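Local coordinates for hypothetical protein ta1320 (Thermoplasma acidophilum, PDB 1NE2), which is of uncharacterised function but has the fold of an AdoMet-dependent methyltransferase and probably acts as a transferase, at residues I6-L10 with A38-I42; N62-C67 with N93-F99. All coordinates share one frame; numbering follows the deposited sequence.

Interaction 1. Residues I6-L10 with A38-I42; sequences IKNDL and AYFLI
I42 reaches across from its helix and sets its CD1 methyl between I6 and L10, one turn apart on the facing helix. I42 CD1 lies 3.8 Å from L10 CD2 and 3.9 Å from I6 CG1, and it also meets the CG2 branch of I6, so I6 receives it along both arms of its fork. With CG1 placed beside the backbone N (chi1 -67°), I42 runs its longer branch up to the backbone of the other helix, where CG1 packs 3.9 Å from K7 CA. L10 CD2 is the second point of the grip: besides the I42 methyl it covers the A38 backbone, 4.0 Å from A38 CA, and brushes L41 CB. Small A38 lets the helices close in at this level, its CB resting 3.8 Å from K7 O.

The helices 6-14 and 34-46 flank the Rossmann-like core expected of an AdoMet-dependent methyltransferase, and here their axes approach to 9.3 Å with N-to-C directions 126° apart. Side-chain contacts between 6-10 and 38-42 are apolar; K7 supplies a polar link on the partly exposed side, NZ to S35 OG, beside a salt bridge to E11. Its chain, bent at chi2 (-87°), carries CE to the backbone N and CB of Y39, whose ring leads away to E168, which holds its hydroxyl. L72, in the loop after helix 64-71, touches I6, L10, L41 and I42, of both helices.

Interaction 2. Residues N62-C67 with N93-F99; sequences NGILAC and NCGGVNF
The disulfide between C67 and C94 ties the first turn of helix 64-71 to the residues just after helix 84-93. Its SG-SG bond is 2.0 Å long with a chi3 of -85°, near the relaxed right angle. C94 swings SG between its backbone N and carbonyl carbon (chi1 56°), which turns the sulfur back toward the helix that C67 belongs to.

Beside the bridge lies the tight part of the contact. The F99 ring presents CE1 and CZ to A66 and G63, with A66 CB 3.9 Å from F99 CE1 and G63 CA 4.0 Å from that same ring atom. C67 SG stands at the ring edge, close to its plane, and V97 CG1 covers one face, 3.5 Å above the centre. V97 CG2 meanwhile packs against the A66 carbonyl, 3.8 Å from A66 O. G63 is the N-cap of the helix, and with A66 it fits the GxGxxA pattern of Rossmann-type folds, in line with the methyltransferase family; the positive phi of G63 and the nearness of the ring to its CA both suit a glycine. F99 is the second residue of strand 98-101, an outermost strand of this chain's sheet, and A79 and I87 add to its packing.

Toward the partly exposed side the contact thins to one polar link. N93 ND2 donates to N62 O over 3.0 Å, in the plane of both the amide and the carbonyl, with 154° at the hydrogen. The two asparagine side chains cross at about a right angle. N62 OD1 accepts from I64 N, two residues on, in an Asx turn, with the donor well above the plane of that carbonyl, while N93 OD1 accepts from Q18 N. A type I turn from C94 to V97 carries the chain past exposed G95.

Interactions 1 and 2 follow one another along the chain, and their centres lie 16 Å apart. They meet where helix 34-46 packs on helix 64-71: L41 CD1 comes 3.8 Å from L65 O, and F40 CE2 is 4.0 Å from L65 CD1. Helix 34-46 thus packs on helices 6-14 and 64-71, which L10 on L71 also brings together. Interaction 2, joining helix 64-71 to 93-99, holds G63 of the glycine-rich turn and A66 of the following helix, both positions of an apparent GxGxxA pattern; of interaction 1, the L41 side chain comes near its residues without contact. In related methyltransferases such a turn borders the AdoMet site, so interaction 2 is probably the closer to any cofactor pocket.

Interaction 1. Residues I6-L10 with A38-I42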
ATOM      1  N   ILE B   6     -24.594  -2.641   5.320  1.00 30.81           N
ATOM      2  CA  ILE B   6     -23.340  -2.127   4.781  1.00 29.54           C
ATOM      3  C   ILE B   6     -23.201  -2.398   3.281  1.00 28.57           C
ATOM      4  O   ILE B   6     -22.596  -1.609   2.555  1.00 26.16           O
ATOM      5  CB  ILE B   6     -22.135  -2.736   5.540  1.00 27.17           C
ATOM      6  CG1 ILE B   6     -20.846  -2.013   5.149  1.00 26.48           C
ATOM      7  CG2 ILE B   6     -22.041  -4.230   5.250  1.00 28.56           C
ATOM      8  CD1 ILE B   6     -19.634  -2.462   5.928  1.00 30.10           C
ATOM      9  N   LYS B   7     -23.763  -3.507   2.812  1.00 28.11           N
ATOM     10  CA  LYS B   7     -23.677  -3.842   1.395  1.00 28.17           C
ATOM     11  C   LYS B   7     -24.451  -2.799   0.594  1.00 28.69           C
ATOM     12  O   LYS B   7     -23.977  -2.318  -0.436  1.00 27.76           O
ATOM     13  CB  LYS B   7     -24.227  -5.257   1.156  1.00 29.14           C
ATOM     14  CG  LYS B   7     -24.035  -5.815  -0.255  1.00 33.23           C
ATOM     15  CD  LYS B   7     -25.175  -5.416  -1.184  1.00 33.38           C
ATOM     16  CE  LYS B   7     -25.090  -6.141  -2.521  1.00 33.21           C
ATOM     17  NZ  LYS B   7     -26.228  -5.777  -3.411  1.00 36.08           N
ATOM     18  N   ASN B   8     -25.634  -2.428   1.077  1.00 27.08           N
ATOM     19  CA  ASN B   8     -26.441  -1.430   0.386  1.00 27.84           C
ATOM     20  C   ASN B   8     -25.845  -0.037   0.524  1.00 24.89           C
ATOM     21  O   ASN B   8     -25.874   0.748  -0.423  1.00 22.99           O
ATOM     22  CB  ASN B   8     -27.876  -1.430   0.916  1.00 34.31           C
ATOM     23  CG  ASN B   8     -28.683  -2.606   0.404  1.00 40.09           C
ATOM     24  OD1 ASN B   8     -28.790  -2.818  -0.805  1.00 42.97           O
ATOM     25  ND2 ASN B   8     -29.257  -3.375   1.322  1.00 42.56           N
ATOM     26  N   ASP B   9     -25.298   0.264   1.698  1.00 20.62           N
ATOM     27  CA  ASP B   9     -24.696   1.572   1.938  1.00 21.73           C
ATOM     28  C   ASP B   9     -23.453   1.767   1.071  1.00 20.32           C
ATOM     29  O   ASP B   9     -23.191   2.869   0.589  1.00 20.03           O
ATOM     30  CB  ASP B   9     -24.332   1.739   3.417  1.00 26.22           C
ATOM     31  CG  ASP B   9     -25.552   1.721   4.327  1.00 32.76           C
ATOM     32  OD1 ASP B   9     -26.655   2.070   3.853  1.00 32.85           O
ATOM     33  OD2 ASP B   9     -25.405   1.374   5.521  1.00 31.51           O
ATOM     34  N   LEU B  10     -22.684   0.697   0.878  1.00 16.43           N
ATOM     35  CA  LEU B  10     -21.490   0.767   0.044  1.00 17.79           C
ATOM     36  C   LEU B  10     -21.920   0.874  -1.413  1.00 17.36           C
ATOM     37  O   LEU B  10     -21.397   1.688  -2.174  1.00 17.17           O
ATOM     38  CB  LEU B  10     -20.628  -0.492   0.217  1.00 15.98           C
ATOM     39  CG  LEU B  10     -19.410  -0.614  -0.709  1.00 17.36           C
ATOM     40  CD1 LEU B  10     -18.427   0.523  -0.451  1.00 18.42           C
ATOM     41  CD2 LEU B  10     -18.730  -1.961  -0.481  1.00 15.20           C
ATOM     42  N   ALA B  38     -20.037  -4.598  -4.683  1.00 14.10           N
ATOM     43  CA  ALA B  38     -20.282  -4.405  -3.258  1.00 14.75           C
ATOM     44  C   ALA B  38     -20.335  -5.756  -2.536  1.00 14.49           C
ATOM     45  O   ALA B  38     -19.760  -5.906  -1.465  1.00 15.17           O
ATOM     46  CB  ALA B  38     -21.586  -3.638  -3.049  1.00 14.47           C
ATOM     47  N   TYR B  39     -21.019  -6.737  -3.128  1.00 16.42           N
ATOM     48  CA  TYR B  39     -21.124  -8.063  -2.515  1.00 15.75           C
ATOM     49  C   TYR B  39     -19.737  -8.669  -2.300  1.00 14.88           C
ATOM     50  O   TYR B  39     -19.403  -9.141  -1.205  1.00 14.56           O
ATOM     51  CB  TYR B  39     -21.932  -9.005  -3.408  1.00 16.68           C
ATOM     52  CG  TYR B  39     -22.030 -10.415  -2.864  1.00 17.18           C
ATOM     53  CD1 TYR B  39     -22.921 -10.724  -1.841  1.00 18.10           C
ATOM     54  CD2 TYR B  39     -21.221 -11.436  -3.364  1.00 15.69           C
ATOM     55  CE1 TYR B  39     -23.011 -12.015  -1.324  1.00 20.66           C
ATOM     56  CE2 TYR B  39     -21.303 -12.734  -2.849  1.00 20.53           C
ATOM     57  CZ  TYR B  39     -22.201 -13.013  -1.831  1.00 20.90           C
ATOM     58  OH  TYR B  39     -22.291 -14.287  -1.309  1.00 20.89           O
ATOM     59  N   PHE B  40     -18.945  -8.661  -3.367  1.00 13.04           N
ATOM     60  CA  PHE B  40     -17.592  -9.205  -3.365  1.00 14.90           C
ATOM     61  C   PHE B  40     -16.723  -8.531  -2.305  1.00 15.64           C
ATOM     62  O   PHE B  40     -16.083  -9.213  -1.494  1.00 14.93           O
ATOM     63  CB  PHE B  40     -17.000  -9.021  -4.771  1.00 13.15           C
ATOM     64  CG  PHE B  40     -15.566  -9.447  -4.919  1.00 14.99           C
ATOM     65  CD1 PHE B  40     -15.157 -10.740  -4.599  1.00 16.78           C
ATOM     66  CD2 PHE B  40     -14.637  -8.568  -5.473  1.00 16.53           C
ATOM     67  CE1 PHE B  40     -13.841 -11.153  -4.836  1.00 16.53           C
ATOM     68  CE2 PHE B  40     -13.325  -8.965  -5.714  1.00 17.64           C
ATOM     69  CZ  PHE B  40     -12.923 -10.267  -5.396  1.00 16.94           C
ATOM     70  N   LEU B  41     -16.719  -7.199  -2.295  1.00 14.78           N
ATOM     71  CA  LEU B  41     -15.914  -6.442  -1.329  1.00 14.84           C
ATOM     72  C   LEU B  41     -16.340  -6.647   0.124  1.00 13.87           C
ATOM     73  O   LEU B  41     -15.490  -6.729   1.008  1.00 14.58           O
ATOM     74  CB  LEU B  41     -15.932  -4.949  -1.669  1.00 15.03           C
ATOM     75  CG  LEU B  41     -15.217  -4.553  -2.970  1.00 16.44           C
ATOM     76  CD1 LEU B  41     -15.408  -3.054  -3.204  1.00 15.48           C
ATOM     77  CD2 LEU B  41     -13.730  -4.888  -2.888  1.00 15.44           C
ATOM     78  N   ILE B  42     -17.641  -6.736   0.379  1.00 14.72           N
ATOM     79  CA  ILE B  42     -18.092  -6.947   1.749  1.00 15.98           C
ATOM     80  C   ILE B  42     -17.614  -8.311   2.263  1.00 16.88           C
ATOM     81  O   ILE B  42     -17.291  -8.458   3.445  1.00 14.78           O
ATOM     82  CB  ILE B  42     -19.632  -6.824   1.870  1.00 16.55           C
ATOM     83  CG1 ILE B  42     -20.058  -5.381   1.589  1.00 19.68           C
ATOM     84  CG2 ILE B  42     -20.085  -7.258   3.265  1.00 19.00           C
ATOM     85  CD1 ILE B  42     -19.341  -4.342   2.440  1.00 18.78           C
TER

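Interaction 2. Residues N62-C67 with N93-F99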
ATOM      1  N   ASN B  62     -11.983   1.128 -14.233  1.00 21.40           N
ATOM      2  CA  ASN B  62     -12.563   2.390 -13.782  1.00 24.11           C
ATOM      3  C   ASN B  62     -12.306   2.603 -12.290  1.00 23.14           C
ATOM      4  O   ASN B  62     -12.678   3.636 -11.726  1.00 19.82           O
ATOM      5  CB  ASN B  62     -14.070   2.411 -14.054  1.00 28.42           C
ATOM      6  CG  ASN B  62     -14.870   1.700 -12.976  1.00 33.00           C
ATOM      7  OD1 ASN B  62     -14.593   0.550 -12.630  1.00 32.95           O
ATOM      8  ND2 ASN B  62     -15.876   2.388 -12.441  1.00 36.83           N
ATOM      9  N   GLY B  63     -11.693   1.604 -11.660  1.00 17.92           N
ATOM     10  CA  GLY B  63     -11.352   1.687 -10.253  1.00 18.33           C
ATOM     11  C   GLY B  63     -12.420   1.331  -9.231  1.00 18.68           C
ATOM     12  O   GLY B  63     -12.190   1.505  -8.042  1.00 17.01           O
ATOM     13  N   ILE B  64     -13.562   0.810  -9.666  1.00 14.41           N
ATOM     14  CA  ILE B  64     -14.625   0.492  -8.717  1.00 16.52           C
ATOM     15  C   ILE B  64     -14.207  -0.355  -7.507  1.00 17.76           C
ATOM     16  O   ILE B  64     -14.578  -0.042  -6.376  1.00 16.23           O
ATOM     17  CB  ILE B  64     -15.830  -0.177  -9.429  1.00 17.97           C
ATOM     18  CG1 ILE B  64     -16.998  -0.300  -8.449  1.00 15.85           C
ATOM     19  CG2 ILE B  64     -15.433  -1.533  -9.994  1.00 20.73           C
ATOM     20  CD1 ILE B  64     -18.285  -0.826  -9.075  1.00 17.98           C
ATOM     21  N   LEU B  65     -13.431  -1.412  -7.719  1.00 15.11           N
ATOM     22  CA  LEU B  65     -13.030  -2.240  -6.583  1.00 14.34           C
ATOM     23  C   LEU B  65     -12.035  -1.536  -5.655  1.00 14.34           C
ATOM     24  O   LEU B  65     -12.032  -1.774  -4.446  1.00 14.40           O
ATOM     25  CB  LEU B  65     -12.461  -3.580  -7.067  1.00 17.61           C
ATOM     26  CG  LEU B  65     -13.439  -4.496  -7.821  1.00 15.79           C
ATOM     27  CD1 LEU B  65     -12.761  -5.841  -8.101  1.00 17.53           C
ATOM     28  CD2 LEU B  65     -14.702  -4.717  -7.008  1.00 19.00           C
ATOM     29  N   ALA B  66     -11.211  -0.652  -6.213  1.00 15.57           N
ATOM     30  CA  ALA B  66     -10.232   0.079  -5.416  1.00 15.51           C
ATOM     31  C   ALA B  66     -10.949   1.144  -4.596  1.00 16.37           C
ATOM     32  O   ALA B  66     -10.688   1.294  -3.405  1.00 16.74           O
ATOM     33  CB  ALA B  66      -9.184   0.729  -6.329  1.00 16.41           C
ATOM     34  N   CYS B  67     -11.849   1.884  -5.240  1.00 16.54           N
ATOM     35  CA  CYS B  67     -12.614   2.916  -4.553  1.00 18.04           C
ATOM     36  C   CYS B  67     -13.421   2.268  -3.435  1.00 18.13           C
ATOM     37  O   CYS B  67     -13.535   2.814  -2.335  1.00 16.31           O
ATOM     38  CB  CYS B  67     -13.578   3.616  -5.518  1.00 21.67           C
ATOM     39  SG  CYS B  67     -12.819   4.611  -6.845  1.00 22.20           S
ATOM     40  N   ASN B  93     -12.653   9.264  -9.821  1.00 30.04           N
ATOM     41  CA  ASN B  93     -13.666   8.566  -9.039  1.00 29.37           C
ATOM     42  C   ASN B  93     -13.331   8.560  -7.555  1.00 30.44           C
ATOM     43  O   ASN B  93     -14.218   8.730  -6.715  1.00 29.91           O
ATOM     44  CB  ASN B  93     -13.857   7.134  -9.544  1.00 29.46           C
ATOM     45  CG  ASN B  93     -14.707   7.074 -10.798  1.00 30.06           C
ATOM     46  OD1 ASN B  93     -15.564   7.932 -11.014  1.00 30.63           O
ATOM     47  ND2 ASN B  93     -14.489   6.054 -11.621  1.00 28.59           N
ATOM     48  N   CYS B  94     -12.059   8.360  -7.226  1.00 28.02           N
ATOM     49  CA  CYS B  94     -11.641   8.364  -5.829  1.00 27.24           C
ATOM     50  C   CYS B  94     -10.175   8.750  -5.663  1.00 29.22           C
ATOM     51  O   CYS B  94      -9.279   7.908  -5.718  1.00 28.17           O
ATOM     52  CB  CYS B  94     -11.930   7.003  -5.174  1.00 27.34           C
ATOM     53  SG  CYS B  94     -11.228   5.511  -5.955  1.00 28.09           S
ATOM     54  N   GLY B  95      -9.946  10.039  -5.432  1.00 28.86           N
ATOM     55  CA  GLY B  95      -8.595  10.553  -5.280  1.00 29.12           C
ATOM     56  C   GLY B  95      -7.773  10.029  -4.116  1.00 27.28           C
ATOM     57  O   GLY B  95      -6.545  10.133  -4.134  1.00 28.34           O
ATOM     58  N   GLY B  96      -8.436   9.474  -3.106  1.00 26.30           N
ATOM     59  CA  GLY B  96      -7.724   8.955  -1.950  1.00 24.79           C
ATOM     60  C   GLY B  96      -6.937   7.691  -2.243  1.00 23.09           C
ATOM     61  O   GLY B  96      -6.107   7.260  -1.441  1.00 23.41           O
ATOM     62  N   VAL B  97      -7.201   7.093  -3.398  1.00 20.26           N
ATOM     63  CA  VAL B  97      -6.521   5.869  -3.800  1.00 18.48           C
ATOM     64  C   VAL B  97      -5.262   6.156  -4.609  1.00 19.30           C
ATOM     65  O   VAL B  97      -5.224   7.091  -5.414  1.00 19.71           O
ATOM     66  CB  VAL B  97      -7.444   4.981  -4.652  1.00 18.23           C
ATOM     67  CG1 VAL B  97      -6.643   3.861  -5.302  1.00 19.49           C
ATOM     68  CG2 VAL B  97      -8.563   4.409  -3.784  1.00 21.32           C
ATOM     69  N   ASN B  98      -4.236   5.343  -4.383  1.00 16.04           N
ATOM     70  CA  ASN B  98      -2.974   5.472  -5.094  1.00 17.51           C
ATOM     71  C   ASN B  98      -3.083   4.749  -6.441  1.00 17.91           C
ATOM     72  O   ASN B  98      -2.737   3.572  -6.558  1.00 17.27           O
ATOM     73  CB  ASN B  98      -1.846   4.874  -4.235  1.00 15.98           C
ATOM     74  CG  ASN B  98      -0.508   4.845  -4.953  1.00 17.96           C
ATOM     75  OD1 ASN B  98      -0.189   5.738  -5.748  1.00 14.82           O
ATOM     76  ND2 ASN B  98       0.292   3.822  -4.665  1.00 18.56           N
ATOM     77  N   PHE B  99      -3.586   5.459  -7.453  1.00 17.33           N
ATOM     78  CA  PHE B  99      -3.735   4.901  -8.797  1.00 18.05           C
ATOM     79  C   PHE B  99      -2.473   5.106  -9.628  1.00 19.87           C
ATOM     80  O   PHE B  99      -1.807   6.132  -9.520  1.00 19.49           O
ATOM     81  CB  PHE B  99      -4.907   5.560  -9.529  1.00 18.81           C
ATOM     82  CG  PHE B  99      -6.255   5.083  -9.076  1.00 18.38           C
ATOM     83  CD1 PHE B  99      -6.693   3.797  -9.382  1.00 16.79           C
ATOM     84  CD2 PHE B  99      -7.098   5.929  -8.364  1.00 18.30           C
ATOM     85  CE1 PHE B  99      -7.955   3.365  -8.988  1.00 19.79           C
ATOM     86  CE2 PHE B  99      -8.360   5.505  -7.965  1.00 19.92           C
ATOM     87  CZ  PHE B  99      -8.791   4.222  -8.278  1.00 18.87           C
TER